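Local coordinates for N-acetylcysteine deacetylase (Bacillus subtilis, PDB 1YSJ), which probably deacetylates N-acetylcysteine to cysteine and acetate as a dinuclear metal hydrolase of the M20 peptidase family, in a pathway that degrades S-(2-succino)cysteine, at residues 33-44 against 54-65; 142-150 against 395-403. The protein carries 1 engineered substitution. One frame throughout, in Å; residues are numbered along the deposited sequence.

Contacts 1 and 2 both belong to the domain that carries the metal site, built around its mixed sheet of eight strands. Contact 1 pairs helices 28-43 and 52-64 close to the N-terminus, whereas contact 2 sets the C-terminal helix 384-402 against the start of strand 148-154. Their centres are about 25 Å apart and their nearest atoms about 6 Å apart, so they do not touch. Contact 1 lies nearer the chemistry: the Leu41 side chain is about 8 Å from that of the nickel ligand His124 and about 13 Å from a nickel ion. Helix 124-139, which begins at His124, touches Leu41, Met37 and Trp61. Contact 2 lies away from the metal site.

Contact 1 (33-44 against 54-65); sequences RLINMRRDLHEH and TTKKIRRWLEEE
Glu65 OE2 is gripped by both terminal nitrogens of Arg33, firmly by NH2 at 2.8 Å and weakly by NH1. The oxygen lies in the guanidinium plane, while the NH2 donor meets its anti side, tilted 33° from the carboxylate plane. This bridge closes one end of an antiparallel helix pair whose axes approach to 11.0 Å. Arg33 reaches across by its extended chain, with CG anti to the backbone N (chi1 -173°). A water accepts from Arg33 NE at 2.7 Å and donates weakly to Glu64 OE1, which also forms a long, weak salt bridge with Arg33 NH2.

Between the polar ends, selenomethionine Met37 lies along one face of the Trp61 indole. Its CG is 3.6 Å from the centroid of the six-membered ring, nearly on the normal, in a CH-pi contact; SE approaches the five-membered ring obliquely, 4.0 Å from its centroid, in a Met-aromatic contact. Leu41 CD2 touches both Trp61 CZ3 and Thr54 CG2. Helix 124-139 packs against this apolar layer, with Ile132 touching Met37 and Trp61.

Asp40 divides its carboxylate: OD1 forms a weak salt bridge with Lys57 NZ, while OD2 lies at the indole edge, 3.2 Å from Trp61 CZ2. A second water accepts from Lys57 NZ at 2.9 Å and donates to His44 O at 2.6 Å.

Contact 2 (142-150 against 395-403); sequences RAELKGTVR and LAVIVLETI
With chi1 at -64° in Leu145 and -71° in Leu400, and chi2 extended in both, the two leucines each place CG anti to the carbonyl carbon and extend one methyl toward the other. Leu145 CD2 and Leu400 CD1 meet at 3.8 Å. Here the C-terminal helix 384-402 packs against the loop that leads into strand 148-154 and the first residues of that strand, which lies between strands 79-84 and 91-97 in the mixed sheet.

Leu400 CD1 is shared. Besides Leu145 it touches Val149 CG2 at 4.0 Å, and the same Val149 methyl rests against Ala396 CB one helical turn earlier. Val397 adds to the apolar patch, its CG2 lying 3.9 Å from Leu145 CD2 as the two side chains cross at about a right angle. Beyond Leu145, Ile83 of strand 79-84 continues the packing.

Lys146 is the centre of an inverse gamma turn, closed by a weak bond from Gly147 N to Leu145 O. Its CB sits 3.6 Å from Leu400 O. Gly147 follows with a positive phi and leaves its backbone close to Leu400, its C being 4.2 Å from Leu400 CD1.

No direct hydrogen bond joins the two segments, but a water does. It donates to Glu144 O at 2.7 Å and Val397 O at 2.9 Å and accepts from Lys146 N. Glu144 directs its carboxylate to Arg141, and Lys146 NZ stays 4.9 Å from Glu401 OE2. The attachment of the helix here therefore rests largely on methyl contacts, with one water tying the backbone of Glu144 and Lys146 to Val397 O and no direct ion pair between the segments.

Contact 1 (33-44 against 54-65)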
loop_
_atom_site.group_PDB
_atom_site.type_symbol
_atom_site.label_atom_id
_atom_site.label_comp_id
_atom_site.label_asym_id
_atom_site.label_seq_id
_atom_site.Cartn_x
_atom_site.Cartn_y
_atom_site.Cartn_z
ATOM N N ARG A 33 48.019 11.401 16.889
ATOM C CA ARG A 33 47.266 12.634 16.679
ATOM C C ARG A 33 46.115 12.430 15.687
ATOM O O ARG A 33 45.054 13.041 15.829
ATOM C CB ARG A 33 48.207 13.739 16.195
ATOM C CG ARG A 33 47.579 15.115 16.095
ATOM C CD ARG A 33 48.575 16.130 15.569
ATOM N NE ARG A 33 48.028 17.481 15.626
ATOM C CZ ARG A 33 48.713 18.585 15.349
ATOM N NH1 ARG A 33 49.989 18.513 14.991
ATOM N NH2 ARG A 33 48.117 19.765 15.436
ATOM N N LEU A 34 46.331 11.571 14.692
ATOM C CA LEU A 34 45.286 11.214 13.730
ATOM C C LEU A 34 44.236 10.301 14.361
ATOM O O LEU A 34 43.038 10.482 14.146
ATOM C CB LEU A 34 45.889 10.525 12.500
ATOM C CG LEU A 34 46.805 11.315 11.561
ATOM C CD1 LEU A 34 47.302 10.407 10.450
ATOM C CD2 LEU A 34 46.074 12.509 10.976
ATOM N N ILE A 35 44.703 9.319 15.131
ATOM C CA ILE A 35 43.836 8.387 15.845
ATOM C C ILE A 35 42.930 9.138 16.828
ATOM O O ILE A 35 41.713 8.928 16.842
ATOM C CB ILE A 35 44.665 7.272 16.551
ATOM C CG1 ILE A 35 45.147 6.241 15.523
ATOM C CG2 ILE A 35 43.855 6.579 17.644
ATOM C CD1 ILE A 35 46.308 5.378 15.993
ATOM N N ASN A 36 43.522 10.031 17.618
ATOM C CA ASN A 36 42.764 10.812 18.592
ATOM C C ASN A 36 41.687 11.708 17.988
ATOM O O ASN A 36 40.626 11.879 18.584
ATOM C CB ASN A 36 43.701 11.605 19.512
ATOM C CG ASN A 36 44.315 10.740 20.606
ATOM O OD1 ASN A 36 45.310 11.116 21.226
ATOM N ND2 ASN A 36 43.719 9.572 20.846
HETATM N N MSE A 37 41.956 12.268 16.811
HETATM C CA MSE A 37 40.954 13.060 16.092
HETATM C C MSE A 37 39.821 12.184 15.565
HETATM O O MSE A 37 38.650 12.530 15.706
HETATM C CB MSE A 37 41.589 13.858 14.954
HETATM C CG MSE A 37 42.403 15.059 15.430
HETATM SE SE MSE A 37 43.032 16.179 13.960
HETATM C CE MSE A 37 44.258 14.930 13.107
ATOM N N ARG A 38 40.179 11.048 14.967
ATOM C CA ARG A 38 39.203 10.064 14.501
ATOM C C ARG A 38 38.260 9.643 15.628
ATOM O O ARG A 38 37.044 9.582 15.439
ATOM C CB ARG A 38 39.911 8.829 13.925
ATOM C CG ARG A 38 38.978 7.773 13.322
ATOM C CD ARG A 38 38.564 6.710 14.340
ATOM N NE ARG A 38 37.477 5.866 13.845
ATOM C CZ ARG A 38 37.346 4.567 14.109
ATOM N NH1 ARG A 38 36.322 3.888 13.607
ATOM N NH2 ARG A 38 38.241 3.938 14.859
ATOM N N ARG A 39 38.833 9.353 16.792
ATOM C CA ARG A 39 38.072 8.829 17.922
ATOM C C ARG A 39 37.209 9.878 18.603
ATOM O O ARG A 39 36.121 9.562 19.079
ATOM C CB ARG A 39 38.997 8.168 18.927
ATOM C CG ARG A 39 39.640 6.918 18.398
ATOM C CD ARG A 39 40.480 6.284 19.465
ATOM N NE ARG A 39 41.177 5.109 18.955
ATOM C CZ ARG A 39 41.796 4.222 19.722
ATOM N NH1 ARG A 39 41.796 4.372 21.042
ATOM N NH2 ARG A 39 42.408 3.183 19.168
ATOM N N ASP A 40 37.691 11.117 18.641
ATOM C CA ASP A 40 36.903 12.232 19.158
ATOM C C ASP A 40 35.627 12.438 18.341
ATOM O O ASP A 40 34.559 12.682 18.903
ATOM C CB ASP A 40 37.730 13.519 19.187
ATOM C CG ASP A 40 36.937 14.716 19.704
ATOM O OD1 ASP A 40 36.028 14.534 20.542
ATOM O OD2 ASP A 40 37.230 15.847 19.269
ATOM N N LEU A 41 35.748 12.334 17.019
ATOM C CA LEU A 41 34.602 12.443 16.124
ATOM C C LEU A 41 33.658 11.242 16.226
ATOM O O LEU A 41 32.441 11.412 16.289
ATOM C CB LEU A 41 35.066 12.634 14.679
ATOM C CG LEU A 41 35.980 13.830 14.377
ATOM C CD1 LEU A 41 36.283 13.859 12.899
ATOM C CD2 LEU A 41 35.397 15.173 14.844
ATOM N N HIS A 42 34.231 10.039 16.249
ATOM C CA HIS A 42 33.482 8.784 16.368
ATOM C C HIS A 42 32.682 8.735 17.671
ATOM O O HIS A 42 31.557 8.234 17.709
ATOM C CB HIS A 42 34.451 7.597 16.296
ATOM C CG HIS A 42 33.776 6.260 16.249
ATOM N ND1 HIS A 42 33.423 5.646 15.067
ATOM C CD2 HIS A 42 33.399 5.415 17.240
ATOM C CE1 HIS A 42 32.847 4.486 15.329
ATOM N NE2 HIS A 42 32.821 4.322 16.640
ATOM N N GLU A 43 33.285 9.267 18.729
ATOM C CA GLU A 43 32.682 9.335 20.051
ATOM C C GLU A 43 31.555 10.361 20.130
ATOM O O GLU A 43 30.611 10.187 20.898
ATOM C CB GLU A 43 33.763 9.701 21.059
ATOM C CG GLU A 43 33.463 9.339 22.487
ATOM C CD GLU A 43 34.688 9.466 23.365
ATOM O OE1 GLU A 43 34.520 9.541 24.600
ATOM O OE2 GLU A 43 35.819 9.493 22.817
ATOM N N HIS A 44 31.672 11.432 19.349
ATOM C CA HIS A 44 30.677 12.499 19.327
ATOM C C HIS A 44 30.119 12.707 17.909
ATOM O O HIS A 44 30.365 13.742 17.280
ATOM C CB HIS A 44 31.277 13.797 19.877
ATOM C CG HIS A 44 31.905 13.647 21.230
ATOM N ND1 HIS A 44 31.166 13.415 22.372
ATOM C CD2 HIS A 44 33.200 13.690 21.620
ATOM C CE1 HIS A 44 31.980 13.327 23.408
ATOM N NE2 HIS A 44 33.219 13.491 22.979
ATOM N N THR A 54 31.405 19.050 15.232
ATOM C CA THR A 54 32.366 18.471 14.292
ATOM C C THR A 54 33.054 19.584 13.492
ATOM O O THR A 54 34.281 19.606 13.377
ATOM C CB THR A 54 31.676 17.459 13.344
ATOM O OG1 THR A 54 30.906 16.531 14.121
ATOM C CG2 THR A 54 32.689 16.689 12.516
ATOM N N THR A 55 32.253 20.512 12.971
ATOM C CA THR A 55 32.744 21.694 12.266
ATOM C C THR A 55 33.671 22.520 13.164
ATOM O O THR A 55 34.710 23.009 12.722
ATOM C CB THR A 55 31.563 22.554 11.778
ATOM O OG1 THR A 55 30.791 21.800 10.839
ATOM C CG2 THR A 55 32.035 23.841 11.121
ATOM N N LYS A 56 33.285 22.657 14.428
ATOM C CA LYS A 56 34.073 23.384 15.411
ATOM C C LYS A 56 35.437 22.719 15.636
ATOM O O LYS A 56 36.461 23.399 15.666
ATOM C CB LYS A 56 33.290 23.488 16.720
ATOM C CG LYS A 56 33.839 24.479 17.717
ATOM C CD LYS A 56 33.336 24.174 19.126
ATOM C CE LYS A 56 31.904 24.658 19.338
ATOM N NZ LYS A 56 31.827 26.143 19.417
ATOM N N LYS A 57 35.442 21.393 15.777
ATOM C CA LYS A 57 36.672 20.642 16.028
ATOM C C LYS A 57 37.624 20.686 14.840
ATOM O O LYS A 57 38.815 20.930 15.016
ATOM C CB LYS A 57 36.359 19.193 16.411
ATOM C CG LYS A 57 35.797 19.036 17.818
ATOM C CD LYS A 57 34.968 17.768 17.956
ATOM C CE LYS A 57 34.369 17.666 19.354
ATOM N NZ LYS A 57 33.557 16.430 19.525
ATOM N N ILE A 58 37.086 20.468 13.637
ATOM C CA ILE A 58 37.863 20.532 12.398
ATOM C C ILE A 58 38.549 21.896 12.241
ATOM O O ILE A 58 39.754 21.952 11.982
ATOM C CB ILE A 58 37.003 20.190 11.150
ATOM C CG1 ILE A 58 36.460 18.761 11.244
ATOM C CG2 ILE A 58 37.804 20.348 9.859
ATOM C CD1 ILE A 58 35.270 18.519 10.340
ATOM N N ARG A 59 37.779 22.974 12.402
ATOM C CA ARG A 59 38.291 24.347 12.341
ATOM C C ARG A 59 39.474 24.528 13.291
ATOM O O ARG A 59 40.556 24.943 12.880
ATOM C CB ARG A 59 37.177 25.338 12.700
ATOM C CG ARG A 59 37.334 26.737 12.112
ATOM C CD ARG A 59 36.030 27.531 12.211
ATOM N NE ARG A 59 36.106 28.825 11.531
ATOM C CZ ARG A 59 35.596 29.090 10.327
ATOM N NH1 ARG A 59 35.729 30.303 9.811
ATOM N NH2 ARG A 59 34.959 28.154 9.629
ATOM N N ARG A 60 39.256 24.194 14.557
ATOM C CA ARG A 60 40.284 24.307 15.591
ATOM C C ARG A 60 41.568 23.541 15.249
ATOM O O ARG A 60 42.674 24.062 15.411
ATOM C CB ARG A 60 39.712 23.853 16.941
ATOM C CG ARG A 60 40.752 23.466 17.991
ATOM C CD ARG A 60 40.178 23.476 19.398
ATOM N NE ARG A 60 38.996 22.626 19.552
ATOM C CZ ARG A 60 39.021 21.343 19.904
ATOM N NH1 ARG A 60 40.173 20.725 20.133
ATOM N NH2 ARG A 60 37.886 20.671 20.027
ATOM N N TRP A 61 41.406 22.308 14.779
ATOM C CA TRP A 61 42.530 21.419 14.462
ATOM C C TRP A 61 43.414 21.916 13.312
ATOM O O TRP A 61 44.635 21.749 13.342
ATOM C CB TRP A 61 42.048 19.985 14.212
ATOM C CG TRP A 61 41.518 19.297 15.449
ATOM C CD1 TRP A 61 41.898 19.525 16.749
ATOM C CD2 TRP A 61 40.531 18.256 15.500
ATOM N NE1 TRP A 61 41.198 18.700 17.601
ATOM C CE2 TRP A 61 40.355 17.911 16.862
ATOM C CE3 TRP A 61 39.767 17.590 14.527
ATOM C CZ2 TRP A 61 39.456 16.920 17.277
ATOM C CZ3 TRP A 61 38.870 16.606 14.938
ATOM C CH2 TRP A 61 38.725 16.280 16.307
ATOM N N LEU A 62 42.791 22.550 12.321
ATOM C CA LEU A 62 43.514 23.141 11.192
ATOM C C LEU A 62 44.203 24.454 11.582
ATOM O O LEU A 62 45.320 24.730 11.143
ATOM C CB LEU A 62 42.579 23.343 9.991
ATOM C CG LEU A 62 41.917 22.078 9.419
ATOM C CD1 LEU A 62 40.649 22.411 8.635
ATOM C CD2 LEU A 62 42.877 21.254 8.563
ATOM N N GLU A 63 43.537 25.251 12.414
ATOM C CA GLU A 63 44.107 26.508 12.905
ATOM C C GLU A 63 45.251 26.282 13.896
ATOM O O GLU A 63 46.082 27.165 14.094
ATOM C CB GLU A 63 43.020 27.411 13.504
ATOM C CG GLU A 63 42.163 28.096 12.440
ATOM C CD GLU A 63 40.932 28.813 12.990
ATOM O OE1 GLU A 63 40.452 28.467 14.093
ATOM O OE2 GLU A 63 40.433 29.724 12.296
ATOM N N GLU A 64 45.294 25.096 14.500
ATOM C CA GLU A 64 46.415 24.692 15.351
ATOM C C GLU A 64 47.717 24.674 14.561
ATOM O O GLU A 64 48.768 25.058 15.076
ATOM C CB GLU A 64 46.169 23.307 15.960
ATOM C CG GLU A 64 45.472 23.317 17.323
ATOM C CD GLU A 64 44.937 21.947 17.728
ATOM O OE1 GLU A 64 45.352 20.925 17.131
ATOM O OE2 GLU A 64 44.093 21.895 18.648
ATOM N N GLU A 65 47.633 24.228 13.310
ATOM C CA GLU A 65 48.801 24.125 12.447
ATOM C C GLU A 65 48.870 25.252 11.421
ATOM O O GLU A 65 49.580 25.150 10.421
ATOM C CB GLU A 65 48.855 22.746 11.777
ATOM C CG GLU A 65 49.075 21.582 12.758
ATOM C CD GLU A 65 50.232 21.822 13.732
ATOM O OE1 GLU A 65 51.366 22.092 13.275
ATOM O OE2 GLU A 65 50.006 21.738 14.960
HETATM O O HOH W 1 45.362 17.583 16.177
HETATM O O HOH W 2 31.897 15.895 17.215
#

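Contact 2 (142-150 against 395-403)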
loop_
_atom_site.group_PDB
_atom_site.type_symbol
_atom_site.label_atom_id
_atom_site.label_comp_id
_atom_site.label_asym_id
_atom_site.label_seq_id
_atom_site.Cartn_x
_atom_site.Cartn_y
_atom_site.Cartn_z
ATOM N N ARG A 142 54.821 22.971 1.220
ATOM C CA ARG A 142 54.301 24.019 0.330
ATOM C C ARG A 142 55.195 24.317 -0.871
ATOM O O ARG A 142 54.696 24.679 -1.936
ATOM C CB ARG A 142 54.039 25.307 1.115
ATOM C CG ARG A 142 52.914 25.193 2.125
ATOM C CD ARG A 142 52.893 26.389 3.047
ATOM N NE ARG A 142 51.880 26.257 4.091
ATOM C CZ ARG A 142 50.652 26.762 4.021
ATOM N NH1 ARG A 142 50.261 27.437 2.948
ATOM N NH2 ARG A 142 49.808 26.591 5.027
ATOM N N ALA A 143 56.506 24.161 -0.694
ATOM C CA ALA A 143 57.472 24.359 -1.779
ATOM C C ALA A 143 57.323 23.328 -2.905
ATOM O O ALA A 143 57.711 23.589 -4.046
ATOM C CB ALA A 143 58.897 24.362 -1.236
ATOM N N GLU A 144 56.759 22.165 -2.578
ATOM C CA GLU A 144 56.530 21.095 -3.557
ATOM C C GLU A 144 55.242 21.291 -4.358
ATOM O O GLU A 144 55.082 20.708 -5.434
ATOM C CB GLU A 144 56.500 19.727 -2.871
ATOM C CG GLU A 144 57.832 19.279 -2.279
ATOM C CD GLU A 144 57.774 17.871 -1.703
ATOM O OE1 GLU A 144 58.035 17.713 -0.486
ATOM O OE2 GLU A 144 57.459 16.924 -2.463
ATOM N N LEU A 145 54.326 22.102 -3.833
ATOM C CA LEU A 145 53.038 22.325 -4.484
ATOM C C LEU A 145 53.113 23.361 -5.601
ATOM O O LEU A 145 53.441 24.527 -5.361
ATOM C CB LEU A 145 51.969 22.728 -3.462
ATOM C CG LEU A 145 51.566 21.729 -2.371
ATOM C CD1 LEU A 145 50.599 22.386 -1.392
ATOM C CD2 LEU A 145 50.956 20.463 -2.964
ATOM N N LYS A 146 52.806 22.925 -6.820
ATOM C CA LYS A 146 52.748 23.820 -7.974
ATOM C C LYS A 146 51.324 24.360 -8.129
ATOM O O LYS A 146 50.676 24.202 -9.168
ATOM C CB LYS A 146 53.212 23.111 -9.256
ATOM C CG LYS A 146 54.509 22.307 -9.143
ATOM C CD LYS A 146 55.733 23.188 -8.936
ATOM C CE LYS A 146 57.004 22.502 -9.441
ATOM N NZ LYS A 146 57.201 21.134 -8.872
ATOM N N GLY A 147 50.840 24.995 -7.071
ATOM C CA GLY A 147 49.502 25.547 -7.064
ATOM C C GLY A 147 48.878 25.458 -5.695
ATOM O O GLY A 147 49.561 25.596 -4.682
ATOM N N THR A 148 47.576 25.202 -5.673
ATOM C CA THR A 148 46.797 25.314 -4.452
ATOM C C THR A 148 45.912 24.092 -4.228
ATOM O O THR A 148 45.293 23.580 -5.162
ATOM C CB THR A 148 45.946 26.605 -4.486
ATOM O OG1 THR A 148 46.818 27.739 -4.573
ATOM C CG2 THR A 148 45.065 26.737 -3.245
ATOM N N VAL A 149 45.871 23.626 -2.981
ATOM C CA VAL A 149 44.946 22.574 -2.589
ATOM C C VAL A 149 43.859 23.153 -1.692
ATOM O O VAL A 149 44.135 23.715 -0.627
ATOM C CB VAL A 149 45.645 21.382 -1.883
ATOM C CG1 VAL A 149 44.637 20.278 -1.597
ATOM C CG2 VAL A 149 46.787 20.839 -2.737
ATOM N N ARG A 150 42.619 23.018 -2.143
ATOM C CA ARG A 150 41.467 23.396 -1.351
ATOM C C ARG A 150 40.899 22.145 -0.669
ATOM O O ARG A 150 40.671 21.125 -1.319
ATOM C CB ARG A 150 40.428 24.061 -2.244
ATOM C CG ARG A 150 39.442 24.943 -1.514
ATOM C CD ARG A 150 38.670 25.801 -2.499
ATOM N NE ARG A 150 39.481 26.904 -3.004
ATOM C CZ ARG A 150 39.142 27.686 -4.029
ATOM N NH1 ARG A 150 38.002 27.483 -4.683
ATOM N NH2 ARG A 150 39.953 28.673 -4.403
ATOM N N LEU A 395 49.417 12.332 -3.832
ATOM C CA LEU A 395 48.554 12.524 -4.995
ATOM C C LEU A 395 48.431 14.003 -5.367
ATOM O O LEU A 395 48.559 14.359 -6.536
ATOM C CB LEU A 395 47.170 11.911 -4.752
ATOM C CG LEU A 395 46.136 11.978 -5.881
ATOM C CD1 LEU A 395 46.568 11.149 -7.090
ATOM C CD2 LEU A 395 44.779 11.528 -5.382
ATOM N N ALA A 396 48.199 14.853 -4.368
ATOM C CA ALA A 396 48.102 16.303 -4.572
ATOM C C ALA A 396 49.345 16.886 -5.247
ATOM O O ALA A 396 49.228 17.662 -6.201
ATOM C CB ALA A 396 47.834 17.009 -3.253
ATOM N N VAL A 397 50.522 16.502 -4.752
ATOM C CA VAL A 397 51.801 16.939 -5.318
ATOM C C VAL A 397 51.964 16.468 -6.771
ATOM O O VAL A 397 52.379 17.243 -7.639
ATOM C CB VAL A 397 53.003 16.463 -4.454
ATOM C CG1 VAL A 397 54.336 16.785 -5.128
ATOM C CG2 VAL A 397 52.944 17.087 -3.061
ATOM N N ILE A 398 51.624 15.204 -7.023
ATOM C CA ILE A 398 51.749 14.605 -8.352
ATOM C C ILE A 398 50.774 15.215 -9.359
ATOM O O ILE A 398 51.163 15.525 -10.490
ATOM C CB ILE A 398 51.589 13.065 -8.310
ATOM C CG1 ILE A 398 52.772 12.430 -7.580
ATOM C CG2 ILE A 398 51.481 12.489 -9.720
ATOM C CD1 ILE A 398 52.546 10.995 -7.154
ATOM N N VAL A 399 49.517 15.387 -8.950
ATOM C CA VAL A 399 48.503 15.984 -9.821
ATOM C C VAL A 399 48.899 17.401 -10.240
ATOM O O VAL A 399 48.877 17.724 -11.427
ATOM C CB VAL A 399 47.087 15.960 -9.188
ATOM C CG1 VAL A 399 46.096 16.767 -10.031
ATOM C CG2 VAL A 399 46.602 14.536 -9.052
ATOM N N LEU A 400 49.296 18.223 -9.271
ATOM C CA LEU A 400 49.679 19.612 -9.535
ATOM C C LEU A 400 50.924 19.758 -10.422
ATOM O O LEU A 400 51.121 20.803 -11.044
ATOM C CB LEU A 400 49.843 20.398 -8.225
ATOM C CG LEU A 400 48.572 20.741 -7.432
ATOM C CD1 LEU A 400 48.926 21.313 -6.064
ATOM C CD2 LEU A 400 47.654 21.697 -8.194
ATOM N N GLU A 401 51.751 18.713 -10.475
ATOM C CA GLU A 401 52.905 18.668 -11.377
ATOM C C GLU A 401 52.478 18.581 -12.841
ATOM O O GLU A 401 53.111 19.176 -13.711
ATOM C CB GLU A 401 53.809 17.472 -11.053
ATOM C CG GLU A 401 54.750 17.665 -9.866
ATOM C CD GLU A 401 55.444 16.371 -9.435
ATOM O OE1 GLU A 401 55.256 15.324 -10.098
ATOM O OE2 GLU A 401 56.181 16.404 -8.425
ATOM N N THR A 402 51.405 17.835 -13.101
ATOM C CA THR A 402 50.971 17.538 -14.469
ATOM C C THR A 402 49.698 18.263 -14.910
ATOM O O THR A 402 49.438 18.384 -16.109
ATOM C CB THR A 402 50.807 16.013 -14.699
ATOM O OG1 THR A 402 50.329 15.388 -13.502
ATOM C CG2 THR A 402 52.138 15.387 -15.079
ATOM N N ILE A 403 48.916 18.750 -13.951
ATOM C CA ILE A 403 47.662 19.435 -14.267
ATOM C C ILE A 403 47.904 20.887 -14.677
ATOM O O ILE A 403 48.136 21.175 -15.850
ATOM C CB ILE A 403 46.648 19.360 -13.098
ATOM C CG1 ILE A 403 45.214 19.513 -13.616
ATOM C CG2 ILE A 403 46.977 20.389 -12.019
ATOM C CD1 ILE A 403 44.151 19.178 -12.597
HETATM O O HOH W 3 53.134 19.957 -7.176
#